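Local coordinates for protein Endonuclease/exonuclease/phosphatase (Beutenbergia cavernae DSM 12333, PDB 4RUW) that is of unassigned function but joins an endonuclease/exonuclease/phosphatase family domain of the DNase I-like clan to an Ig-like domain and carries a bound zinc ion, at residues K367-G370 with G376-V379; W239-P244 with G398-R403; E87-V92 with D121-T126; T183-V188 with D193-A198. All coordinates share one frame; numbering follows the deposited sequence.

Interaction 1: K367-G370 with G376-V379; sequences KNRG and GTAV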
loop_
_atom_site.group_PDB
_atom_site.type_symbol
_atom_site.label_atom_id
_atom_site.label_comp_id
_atom_site.label_asym_id
_atom_site.label_seq_id
_atom_site.Cartn_x
_atom_site.Cartn_y
_atom_site.Cartn_z
ATOM N N LYS A 367 11.617 -11.464 -3.890
ATOM C CA LYS A 367 12.891 -10.898 -4.310
ATOM C C LYS A 367 12.632 -9.432 -4.650
ATOM O O LYS A 367 11.914 -9.124 -5.605
ATOM C CB LYS A 367 13.449 -11.625 -5.532
ATOM C CG LYS A 367 14.694 -10.949 -6.099
ATOM C CD LYS A 367 15.214 -11.646 -7.346
ATOM C CE LYS A 367 16.332 -10.849 -7.992
ATOM N NZ LYS A 367 16.820 -11.485 -9.251
ATOM N N ASN A 368 13.198 -8.529 -3.857
ATOM C CA ASN A 368 12.953 -7.110 -4.060
ATOM C C ASN A 368 14.190 -6.442 -4.626
ATOM O O ASN A 368 14.837 -5.625 -3.974
ATOM C CB ASN A 368 12.503 -6.440 -2.765
ATOM C CG ASN A 368 11.762 -5.150 -3.019
ATOM O OD1 ASN A 368 10.985 -5.053 -3.972
ATOM N ND2 ASN A 368 12.015 -4.145 -2.193
ATOM N N ARG A 369 14.509 -6.823 -5.853
ATOM C CA ARG A 369 15.780 -6.494 -6.465
ATOM C C ARG A 369 15.567 -6.499 -7.970
ATOM O O ARG A 369 14.915 -7.397 -8.502
ATOM C CB ARG A 369 16.776 -7.575 -6.046
ATOM C CG ARG A 369 18.204 -7.426 -6.476
ATOM C CD ARG A 369 19.011 -8.532 -5.802
ATOM N NE ARG A 369 20.348 -8.672 -6.361
ATOM C CZ ARG A 369 21.466 -8.339 -5.725
ATOM N NH1 ARG A 369 21.412 -7.840 -4.497
ATOM N NH2 ARG A 369 22.642 -8.507 -6.320
ATOM N N GLY A 370 16.085 -5.474 -8.642
ATOM C CA GLY A 370 16.004 -5.385 -10.084
ATOM C C GLY A 370 14.718 -4.748 -10.567
ATOM O O GLY A 370 13.695 -4.777 -9.880
ATOM N N GLY A 376 19.736 -12.857 -12.068
ATOM C CA GLY A 376 19.879 -14.280 -11.833
ATOM C C GLY A 376 19.861 -14.687 -10.377
ATOM O O GLY A 376 19.844 -15.877 -10.071
ATOM N N THR A 377 19.877 -13.716 -9.469
ATOM C CA THR A 377 19.799 -14.041 -8.050
ATOM C C THR A 377 18.372 -14.426 -7.678
ATOM O O THR A 377 17.416 -14.121 -8.397
ATOM C CB THR A 377 20.276 -12.891 -7.137
ATOM O OG1 THR A 377 19.406 -11.760 -7.282
ATOM C CG2 THR A 377 21.714 -12.495 -7.458
ATOM N N ALA A 378 18.224 -15.109 -6.552
ATOM C CA ALA A 378 16.905 -15.495 -6.075
ATOM C C ALA A 378 16.850 -15.323 -4.568
ATOM O O ALA A 378 17.876 -15.385 -3.891
ATOM C CB ALA A 378 16.607 -16.943 -6.447
ATOM N N VAL A 379 15.650 -15.090 -4.047
ATOM C CA VAL A 379 15.439 -15.137 -2.604
ATOM C C VAL A 379 14.783 -16.468 -2.264
ATOM O O VAL A 379 13.767 -16.846 -2.857
ATOM C CB VAL A 379 14.624 -13.927 -2.080
ATOM C CG1 VAL A 379 14.231 -14.131 -0.621
ATOM C CG2 VAL A 379 15.437 -12.644 -2.252
#
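Lys367, Thr377 and Val379 bring together two strand ends in the Ig-like domain, whose core is a beta sandwich of the E-set type. Lys367 closes strand 360-367 in one sheet, while Ala378 and Val379 begin strand 378-384 in the other, so this contact lies where the chain passes from sheet to sheet. Lys367 gives the most surface to it. Its CG stands anti to the backbone N (chi1 173°) and the chain stays extended to its end, a straight rod that meets the Thr377 side chain at about a right angle and sets NZ 2.8 Å from Thr377 O. That hydrogen bond does not use a lone-pair direction: the ammonium sits above the carbonyl plane, 42° out of it. Gly398 O is a further acceptor for NZ, and Asp374 and Asp375 form salt bridges with it, so the buried lysine end is gripped from several directions and its positive charge is probably well compensated. Thr377 OG1, which is hydrogen-bonded to Asp375, comes within 3.3 Å of Lys367 CE. Arg369 approaches the same hydroxyl at a right angle, its CD lying 3.6 Å from Thr377 OG1, while its guanidinium forms salt bridges with Asp348 and Asp375. Beside this polar cluster the contact turns apolar. Leu423 of strand 418-424 packs against the side chains of Arg369, Thr377 and Val379. At the strand ends, one methyl of the valine leans on the base of the lysine, Val379 CG2 lying 3.7 Å from Lys367 CA and 4.0 Å from Lys367 CB.

Interaction 2: W239-P244 with G398-R403; sequences WTTDVP and GTSRDR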
loop_
_atom_site.group_PDB
_atom_site.type_symbol
_atom_site.label_atom_id
_atom_site.label_comp_id
_atom_site.label_asym_id
_atom_site.label_seq_id
_atom_site.Cartn_x
_atom_site.Cartn_y
_atom_site.Cartn_z
ATOM N N TRP A 239 8.468 3.825 -5.008
ATOM C CA TRP A 239 8.532 2.532 -5.669
ATOM C C TRP A 239 8.878 1.473 -4.623
ATOM O O TRP A 239 9.207 1.794 -3.479
ATOM C CB TRP A 239 9.644 2.496 -6.698
ATOM C CG TRP A 239 9.578 3.447 -7.845
ATOM C CD1 TRP A 239 8.676 4.454 -8.073
ATOM C CD2 TRP A 239 10.477 3.445 -8.952
ATOM N NE1 TRP A 239 8.979 5.085 -9.271
ATOM C CE2 TRP A 239 10.082 4.479 -9.822
ATOM C CE3 TRP A 239 11.592 2.667 -9.284
ATOM C CZ2 TRP A 239 10.762 4.756 -11.006
ATOM C CZ3 TRP A 239 12.265 2.936 -10.449
ATOM C CH2 TRP A 239 11.853 3.976 -11.299
ATOM N N THR A 240 8.855 0.206 -5.020
ATOM C CA THR A 240 9.313 -0.843 -4.120
ATOM C C THR A 240 10.836 -0.958 -4.075
ATOM O O THR A 240 11.378 -1.514 -3.114
ATOM C CB THR A 240 8.723 -2.215 -4.467
ATOM O OG1 THR A 240 9.068 -2.540 -5.814
ATOM C CG2 THR A 240 7.211 -2.211 -4.309
ATOM N N THR A 241 11.522 -0.434 -5.091
ATOM C CA THR A 241 12.979 -0.521 -5.152
ATOM C C THR A 241 13.577 0.856 -5.431
ATOM O O THR A 241 12.903 1.747 -5.962
ATOM C CB THR A 241 13.466 -1.497 -6.242
ATOM O OG1 THR A 241 12.925 -1.115 -7.515
ATOM C CG2 THR A 241 13.080 -2.928 -5.909
ATOM N N ASP A 242 14.844 1.025 -5.078
ATOM C CA ASP A 242 15.516 2.307 -5.238
ATOM C C ASP A 242 15.427 2.800 -6.681
ATOM O O ASP A 242 15.665 2.044 -7.625
ATOM C CB ASP A 242 16.987 2.184 -4.851
ATOM C CG ASP A 242 17.194 1.881 -3.376
ATOM O OD1 ASP A 242 16.256 2.050 -2.560
ATOM O OD2 ASP A 242 18.325 1.482 -3.024
ATOM N N VAL A 243 15.103 4.078 -6.850
ATOM C CA VAL A 243 15.054 4.672 -8.178
ATOM C C VAL A 243 16.487 4.842 -8.670
ATOM O O VAL A 243 17.270 5.546 -8.046
ATOM C CB VAL A 243 14.339 6.038 -8.135
ATOM C CG1 VAL A 243 14.372 6.710 -9.495
ATOM C CG2 VAL A 243 12.904 5.874 -7.660
ATOM N N PRO A 244 16.844 4.192 -9.788
ATOM C CA PRO A 244 18.257 4.191 -10.190
ATOM C C PRO A 244 18.799 5.565 -10.576
ATOM O O PRO A 244 20.011 5.772 -10.513
ATOM C CB PRO A 244 18.290 3.233 -11.388
ATOM C CG PRO A 244 16.880 3.154 -11.870
ATOM C CD PRO A 244 16.018 3.328 -10.647
ATOM N N GLY A 398 13.431 -13.556 -10.595
ATOM C CA GLY A 398 12.915 -12.489 -11.438
ATOM C C GLY A 398 13.338 -11.125 -10.930
ATOM O O GLY A 398 14.473 -10.957 -10.499
ATOM N N THR A 399 12.449 -10.141 -11.005
ATOM C CA THR A 399 12.765 -8.799 -10.511
ATOM C C THR A 399 11.589 -8.257 -9.715
ATOM O O THR A 399 10.558 -8.918 -9.584
ATOM C CB THR A 399 13.063 -7.791 -11.646
ATOM O OG1 THR A 399 11.838 -7.423 -12.292
ATOM C CG2 THR A 399 14.051 -8.358 -12.664
ATOM N N SER A 400 11.721 -7.036 -9.207
ATOM C CA SER A 400 10.623 -6.400 -8.495
ATOM C C SER A 400 9.374 -6.194 -9.355
ATOM O O SER A 400 8.296 -5.937 -8.829
ATOM C CB SER A 400 11.072 -5.060 -7.914
ATOM O OG SER A 400 11.298 -4.103 -8.936
ATOM N N ARG A 401 9.512 -6.294 -10.672
ATOM C CA ARG A 401 8.350 -6.178 -11.556
ATOM C C ARG A 401 7.479 -7.433 -11.582
ATOM O O ARG A 401 6.374 -7.409 -12.125
ATOM C CB ARG A 401 8.782 -5.822 -12.975
ATOM C CG ARG A 401 9.408 -4.446 -13.081
ATOM C CD ARG A 401 9.751 -4.127 -14.516
ATOM N NE ARG A 401 10.370 -2.816 -14.634
ATOM C CZ ARG A 401 10.821 -2.310 -15.776
ATOM N NH1 ARG A 401 10.730 -3.020 -16.892
ATOM N NH2 ARG A 401 11.364 -1.103 -15.799
ATOM N N ASP A 402 7.974 -8.519 -10.994
ATOM C CA ASP A 402 7.297 -9.807 -11.046
ATOM C C ASP A 402 6.617 -10.150 -9.729
ATOM O O ASP A 402 7.093 -9.789 -8.648
ATOM C CB ASP A 402 8.291 -10.913 -11.406
ATOM C CG ASP A 402 9.029 -10.636 -12.691
ATOM O OD1 ASP A 402 8.408 -10.100 -13.632
ATOM O OD2 ASP A 402 10.238 -10.938 -12.748
ATOM N N ARG A 403 5.507 -10.868 -9.842
ATOM C CA ARG A 403 4.713 -11.325 -8.716
ATOM C C ARG A 403 5.562 -12.124 -7.727
ATOM O O ARG A 403 6.447 -12.871 -8.137
ATOM C CB ARG A 403 3.594 -12.202 -9.283
ATOM C CG ARG A 403 2.589 -12.733 -8.296
ATOM C CD ARG A 403 1.523 -13.509 -9.039
ATOM N NE ARG A 403 0.587 -14.126 -8.108
ATOM C CZ ARG A 403 -0.452 -14.869 -8.469
ATOM N NH1 ARG A 403 -0.687 -15.100 -9.752
ATOM N NH2 ARG A 403 -1.246 -15.384 -7.542
HETATM O O HOH W 1 7.335 -4.267 -6.857
#
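Thr240 OG1 lies 2.7 Å from a water molecule that donates in turn to Ser400 O, 2.8 Å away, and this single bridge ties the two loops together at the seam between the two domains. Segment 239-244 follows strand 230-233 of the DNase I-like domain. Segment 398-403, from the Ig-like domain, is built round a type I beta turn from Thr399 to Asp402, closed by the bond from Asp402 N to Thr399 O. An ST turn overlaps it, with Arg401 N donating to Thr399 OG1 over 3.1 Å, and Asp402 OD2 accepts from Thr399 N at 2.9 Å, met from above the carboxylate plane. These internal bonds probably hold the turn's shape independently of the neighbouring loop.

Ser400, in the turn, does all the direct touching. Its CB rests against a methyl, 3.5 Å from Thr241 CG2, and also faces the hydroxyl of Thr240. With chi1 at 70°, OG is placed between the backbone N and the carbonyl carbon of its own residue; there it bonds to Gly370 O. Thr241 OG1 likewise looks elsewhere, to Gln371. The polar groups of this buried, sparse contact are therefore satisfied largely by the loop after strand 360-367 or by water, and what remains between the side chains is van der Waals packing, with Ser400 OG 3.7 Å from the methyl Thr241 CG2.

Interaction 3: E87-V92 with D121-T126; sequences EAPDVV and DGYVHT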
loop_
_atom_site.group_PDB
_atom_site.type_symbol
_atom_site.label_atom_id
_atom_site.label_comp_id
_atom_site.label_asym_id
_atom_site.label_seq_id
_atom_site.Cartn_x
_atom_site.Cartn_y
_atom_site.Cartn_z
ATOM N N GLU A 87 -16.809 -0.037 -9.533
ATOM C CA GLU A 87 -15.902 -0.962 -8.860
ATOM C C GLU A 87 -16.535 -1.549 -7.593
ATOM O O GLU A 87 -16.163 -2.631 -7.140
ATOM C CB GLU A 87 -14.581 -0.269 -8.530
ATOM C CG GLU A 87 -13.793 0.206 -9.754
ATOM C CD GLU A 87 -13.189 -0.927 -10.574
ATOM O OE1 GLU A 87 -13.330 -2.113 -10.191
ATOM O OE2 GLU A 87 -12.544 -0.617 -11.604
ATOM N N ALA A 88 -17.504 -0.826 -7.035
ATOM C CA ALA A 88 -18.277 -1.286 -5.884
ATOM C C ALA A 88 -17.429 -1.825 -4.714
ATOM O O ALA A 88 -17.695 -2.903 -4.195
ATOM C CB ALA A 88 -19.304 -2.321 -6.332
ATOM N N PRO A 89 -16.408 -1.069 -4.280
ATOM C CA PRO A 89 -15.636 -1.550 -3.130
ATOM C C PRO A 89 -16.446 -1.478 -1.833
ATOM O O PRO A 89 -17.397 -0.706 -1.718
ATOM C CB PRO A 89 -14.473 -0.559 -3.070
ATOM C CG PRO A 89 -15.050 0.709 -3.630
ATOM C CD PRO A 89 -15.949 0.255 -4.741
ATOM N N ASP A 90 -16.070 -2.284 -0.855
ATOM C CA ASP A 90 -16.644 -2.161 0.474
ATOM C C ASP A 90 -16.170 -0.879 1.143
ATOM O O ASP A 90 -16.936 -0.215 1.852
ATOM C CB ASP A 90 -16.232 -3.359 1.320
ATOM C CG ASP A 90 -16.921 -4.627 0.892
ATOM O OD1 ASP A 90 -18.130 -4.751 1.171
ATOM O OD2 ASP A 90 -16.263 -5.490 0.271
ATOM N N VAL A 91 -14.888 -0.579 0.949
ATOM C CA VAL A 91 -14.242 0.583 1.542
ATOM C C VAL A 91 -13.332 1.182 0.490
ATOM O O VAL A 91 -12.638 0.448 -0.236
ATOM C CB VAL A 91 -13.397 0.206 2.776
ATOM C CG1 VAL A 91 -12.740 1.440 3.371
ATOM C CG2 VAL A 91 -14.256 -0.464 3.814
ATOM N N VAL A 92 -13.346 2.507 0.386
ATOM C CA VAL A 92 -12.430 3.186 -0.515
ATOM C C VAL A 92 -11.672 4.291 0.216
ATOM O O VAL A 92 -12.237 5.036 1.016
ATOM C CB VAL A 92 -13.132 3.702 -1.808
ATOM C CG1 VAL A 92 -14.254 4.661 -1.479
ATOM C CG2 VAL A 92 -12.128 4.357 -2.739
ATOM N N ASP A 121 -25.704 4.629 -3.578
ATOM C CA ASP A 121 -24.925 3.424 -3.818
ATOM C C ASP A 121 -24.456 2.794 -2.518
ATOM O O ASP A 121 -23.747 1.786 -2.530
ATOM C CB ASP A 121 -23.735 3.760 -4.705
ATOM C CG ASP A 121 -24.166 4.406 -5.995
ATOM O OD1 ASP A 121 -24.793 3.692 -6.799
ATOM O OD2 ASP A 121 -23.907 5.615 -6.198
ATOM N N GLY A 122 -24.842 3.400 -1.400
ATOM C CA GLY A 122 -24.579 2.839 -0.089
ATOM C C GLY A 122 -23.396 3.426 0.659
ATOM O O GLY A 122 -23.148 3.041 1.801
ATOM N N TYR A 123 -22.663 4.349 0.038
ATOM C CA TYR A 123 -21.478 4.920 0.681
ATOM C C TYR A 123 -21.864 6.059 1.601
ATOM O O TYR A 123 -21.581 7.221 1.329
ATOM C CB TYR A 123 -20.445 5.360 -0.365
ATOM C CG TYR A 123 -19.954 4.188 -1.173
ATOM C CD1 TYR A 123 -18.871 3.421 -0.745
ATOM C CD2 TYR A 123 -20.613 3.809 -2.338
ATOM C CE1 TYR A 123 -18.453 2.315 -1.469
ATOM C CE2 TYR A 123 -20.202 2.717 -3.068
ATOM C CZ TYR A 123 -19.128 1.970 -2.628
ATOM O OH TYR A 123 -18.734 0.881 -3.361
ATOM N N VAL A 124 -22.506 5.706 2.707
ATOM C CA VAL A 124 -23.088 6.697 3.605
ATOM C C VAL A 124 -22.241 6.940 4.856
ATOM O O VAL A 124 -22.628 7.711 5.732
ATOM C CB VAL A 124 -24.525 6.322 4.015
ATOM C CG1 VAL A 124 -25.429 6.311 2.791
ATOM C CG2 VAL A 124 -24.543 4.972 4.718
ATOM N N HIS A 125 -21.085 6.286 4.934
ATOM C CA HIS A 125 -20.149 6.487 6.039
ATOM C C HIS A 125 -18.869 7.057 5.464
ATOM O O HIS A 125 -18.159 6.375 4.730
ATOM C CB HIS A 125 -19.897 5.163 6.754
ATOM C CG HIS A 125 -21.157 4.463 7.141
ATOM N ND1 HIS A 125 -21.952 4.888 8.178
ATOM C CD2 HIS A 125 -21.782 3.385 6.603
ATOM C CE1 HIS A 125 -23.009 4.100 8.276
ATOM N NE2 HIS A 125 -22.922 3.176 7.333
ATOM N N THR A 126 -18.595 8.322 5.767
ATOM C CA THR A 126 -17.458 9.016 5.185
ATOM C C THR A 126 -16.692 9.773 6.260
ATOM O O THR A 126 -17.288 10.299 7.203
ATOM C CB THR A 126 -17.908 10.036 4.124
ATOM O OG1 THR A 126 -18.676 11.071 4.751
ATOM C CG2 THR A 126 -18.728 9.361 3.036
#
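The turn that leads from helix 77-87 into strand 91-98 receives the phenol of Tyr123, which reaches it from just beyond the C-terminal end of helix 110-118, the next in the chain. Ala88, with positive phi, is the first residue to leave the earlier helix, and Pro89 follows; the later helix ends in a Schellman motif with Gly122 as its C-prime residue. Tyr123 comes directly after that glycine, at the centre of an inverse gamma turn. Its CG is anti to the carbonyl carbon (chi1 -62°), which sends the ring across to Pro89.

Tyr123 OH donates to Pro89 O over 2.6 Å, a short bond that lies in the carbonyl plane and meets a lone pair at a C=O...donor angle of 135°. The carbonyl oxygen sits at the edge of the ring, near its plane, and also comes 3.2 Å from Tyr123 CE1. On the proline ring the hydroxyl is close to one methylene, Tyr123 OH being 3.2 Å from Pro89 CD, and the two side chains cross at about a right angle. The equally near Pro89 N has no hydrogen to offer. Apolar contact is slight, with Tyr123 CZ 4.2 Å from Pro89 CD. Arg154 packs against the tyrosine side chain, while Met59 of strand 55-62 touches Pro89.

The tyrosine thus links the turns that follow two successive helices. Strands 91-98 and 125-133 run parallel with strand 146-153 between them, and the intervening helix 110-118 completes a beta-alpha-beta crossover of the DNase I-like fold.

Interaction 4: T183-V188 with D193-A198; sequences TVTVDV and DVVVHA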
loop_
_atom_site.group_PDB
_atom_site.type_symbol
_atom_site.label_atom_id
_atom_site.label_comp_id
_atom_site.label_asym_id
_atom_site.label_seq_id
_atom_site.Cartn_x
_atom_site.Cartn_y
_atom_site.Cartn_z
ATOM N N THR A 183 -7.030 7.219 10.438
ATOM C CA THR A 183 -7.359 5.861 10.846
ATOM C C THR A 183 -8.806 5.794 11.309
ATOM O O THR A 183 -9.245 6.616 12.113
ATOM C CB THR A 183 -6.425 5.385 11.984
ATOM O OG1 THR A 183 -5.071 5.405 11.513
ATOM C CG2 THR A 183 -6.794 3.983 12.448
ATOM N N VAL A 184 -9.544 4.813 10.800
ATOM C CA VAL A 184 -10.912 4.591 11.232
ATOM C C VAL A 184 -11.221 3.102 11.167
ATOM O O VAL A 184 -10.709 2.394 10.313
ATOM C CB VAL A 184 -11.910 5.419 10.393
ATOM C CG1 VAL A 184 -11.957 4.937 8.946
ATOM C CG2 VAL A 184 -13.289 5.430 11.051
ATOM N N THR A 185 -12.030 2.621 12.099
ATOM C CA THR A 185 -12.432 1.228 12.108
ATOM C C THR A 185 -13.777 1.074 11.426
ATOM O O THR A 185 -14.719 1.825 11.716
ATOM C CB THR A 185 -12.508 0.687 13.540
ATOM O OG1 THR A 185 -11.207 0.773 14.125
ATOM C CG2 THR A 185 -12.968 -0.751 13.553
ATOM N N VAL A 186 -13.863 0.108 10.516
ATOM C CA VAL A 186 -15.109 -0.209 9.833
ATOM C C VAL A 186 -15.627 -1.565 10.313
ATOM O O VAL A 186 -14.856 -2.519 10.435
ATOM C CB VAL A 186 -14.879 -0.260 8.312
ATOM C CG1 VAL A 186 -16.149 -0.650 7.589
ATOM C CG2 VAL A 186 -14.375 1.086 7.810
ATOM N N ASP A 187 -16.922 -1.647 10.606
ATOM C CA ASP A 187 -17.530 -2.902 11.038
ATOM C C ASP A 187 -18.169 -3.596 9.836
ATOM O O ASP A 187 -19.261 -3.232 9.401
ATOM C CB ASP A 187 -18.564 -2.642 12.129
ATOM C CG ASP A 187 -19.129 -3.917 12.704
ATOM O OD1 ASP A 187 -18.596 -5.006 12.400
ATOM O OD2 ASP A 187 -20.110 -3.833 13.468
ATOM N N VAL A 188 -17.461 -4.570 9.278
ATOM C CA VAL A 188 -17.879 -5.208 8.040
ATOM C C VAL A 188 -18.668 -6.484 8.329
ATOM O O VAL A 188 -18.167 -7.396 8.986
ATOM C CB VAL A 188 -16.656 -5.562 7.183
ATOM C CG1 VAL A 188 -17.089 -6.184 5.869
ATOM C CG2 VAL A 188 -15.801 -4.320 6.943
ATOM N N ASP A 193 -14.662 -6.097 12.785
ATOM C CA ASP A 193 -13.942 -4.834 12.702
ATOM C C ASP A 193 -12.689 -4.951 11.845
ATOM O O ASP A 193 -11.882 -5.868 12.021
ATOM C CB ASP A 193 -13.541 -4.345 14.095
ATOM C CG ASP A 193 -14.720 -3.877 14.930
ATOM O OD1 ASP A 193 -15.868 -3.875 14.438
ATOM O OD2 ASP A 193 -14.482 -3.488 16.091
ATOM N N VAL A 194 -12.515 -3.993 10.942
ATOM C CA VAL A 194 -11.296 -3.889 10.145
ATOM C C VAL A 194 -10.780 -2.468 10.329
ATOM O O VAL A 194 -11.522 -1.517 10.098
ATOM C CB VAL A 194 -11.566 -4.173 8.646
ATOM C CG1 VAL A 194 -10.294 -3.961 7.836
ATOM C CG2 VAL A 194 -12.110 -5.584 8.459
ATOM N N VAL A 195 -9.526 -2.320 10.754
ATOM C CA VAL A 195 -8.951 -0.994 10.903
ATOM C C VAL A 195 -8.403 -0.521 9.561
ATOM O O VAL A 195 -7.607 -1.217 8.934
ATOM C CB VAL A 195 -7.840 -0.981 11.967
ATOM C CG1 VAL A 195 -7.300 0.427 12.150
ATOM C CG2 VAL A 195 -8.368 -1.532 13.294
ATOM N N VAL A 196 -8.861 0.645 9.112
ATOM C CA VAL A 196 -8.432 1.223 7.847
ATOM C C VAL A 196 -7.524 2.413 8.097
ATOM O O VAL A 196 -7.930 3.386 8.746
ATOM C CB VAL A 196 -9.664 1.654 7.016
ATOM C CG1 VAL A 196 -9.239 2.298 5.699
ATOM C CG2 VAL A 196 -10.595 0.476 6.773
ATOM N N HIS A 197 -6.296 2.319 7.594
ATOM C CA HIS A 197 -5.332 3.404 7.663
ATOM C C HIS A 197 -5.163 3.983 6.267
ATOM O O HIS A 197 -4.815 3.261 5.328
ATOM C CB HIS A 197 -3.977 2.887 8.151
ATOM C CG HIS A 197 -4.015 2.213 9.484
ATOM N ND1 HIS A 197 -4.057 2.912 10.680
ATOM C CD2 HIS A 197 -3.996 0.903 9.824
ATOM C CE1 HIS A 197 -4.061 2.059 11.684
ATOM N NE2 HIS A 197 -4.017 0.829 11.192
ATOM N N ALA A 198 -5.408 5.286 6.137
ATOM C CA ALA A 198 -5.381 5.997 4.857
ATOM C C ALA A 198 -4.320 7.079 4.910
ATOM O O ALA A 198 -4.329 7.906 5.829
ATOM C CB ALA A 198 -6.733 6.636 4.607
#
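Thr183 and His197 lie side by side and point the same way at one end of an antiparallel hairpin, strands 179-188 and 192-200, within a mixed sheet. With Thr183 OG1 anti to the carbonyl carbon (chi1 -61°), the hydroxyl lies at the edge of the imidazole, near its plane, and makes a 2.8 Å hydrogen bond to His197 ND1. The methyl lies between two neighbours, Thr183 CG2 being 3.4 Å from His197 CE1 and 3.6 Å from Val195 CG1. On the same face, Thr185 CG2 slants against Asp193 CB at 3.7 Å. At the other end the carboxylates of Asp187 and Asp193 stand nearly perpendicular, their planes 84° apart, with Asp187 OD1 and Asp193 OD1 at 3.6 Å, probably unfavourably.

Val184, Val186, Val194 and Val196 point to the reverse face, where Val186 CG2 meets Val196 CG2 at 4.0 Å; near the hairpin end Val188 CG2 lies 4.2 Å from Val194 CG2. Four backbone hydrogen bonds join Val184 to Val196 and Val186 to Val194.

Strand 157-166 flanks strand 179-188, and strand 230-233 runs beside strand 192-200; Val184 and Val196 pack on Val151, and Val196 also on Val91 and Val93, in the facing sheet.

Along the chain interaction 3 comes first, then interaction 4, and interaction 2 begins before interaction 1 and ends after it. They form two groups on opposite sides of the chain's centre. Interactions 3 and 4 have centres 13 Å apart and belong to the two facing sheets of the DNase I-like domain, meeting in its valine-rich core where Val91 touches Val186 and Val196. Interactions 1 and 2, with centres 9 Å apart, share the loops at one end of the Ig-like sandwich; interaction 2 joins these to the DNase I-like domain. Centres of the two groups are about 29 to 38 Å apart, so one pair belongs to the DNase I-like domain alone, while the other lies at and beside its junction with the Ig-like domain.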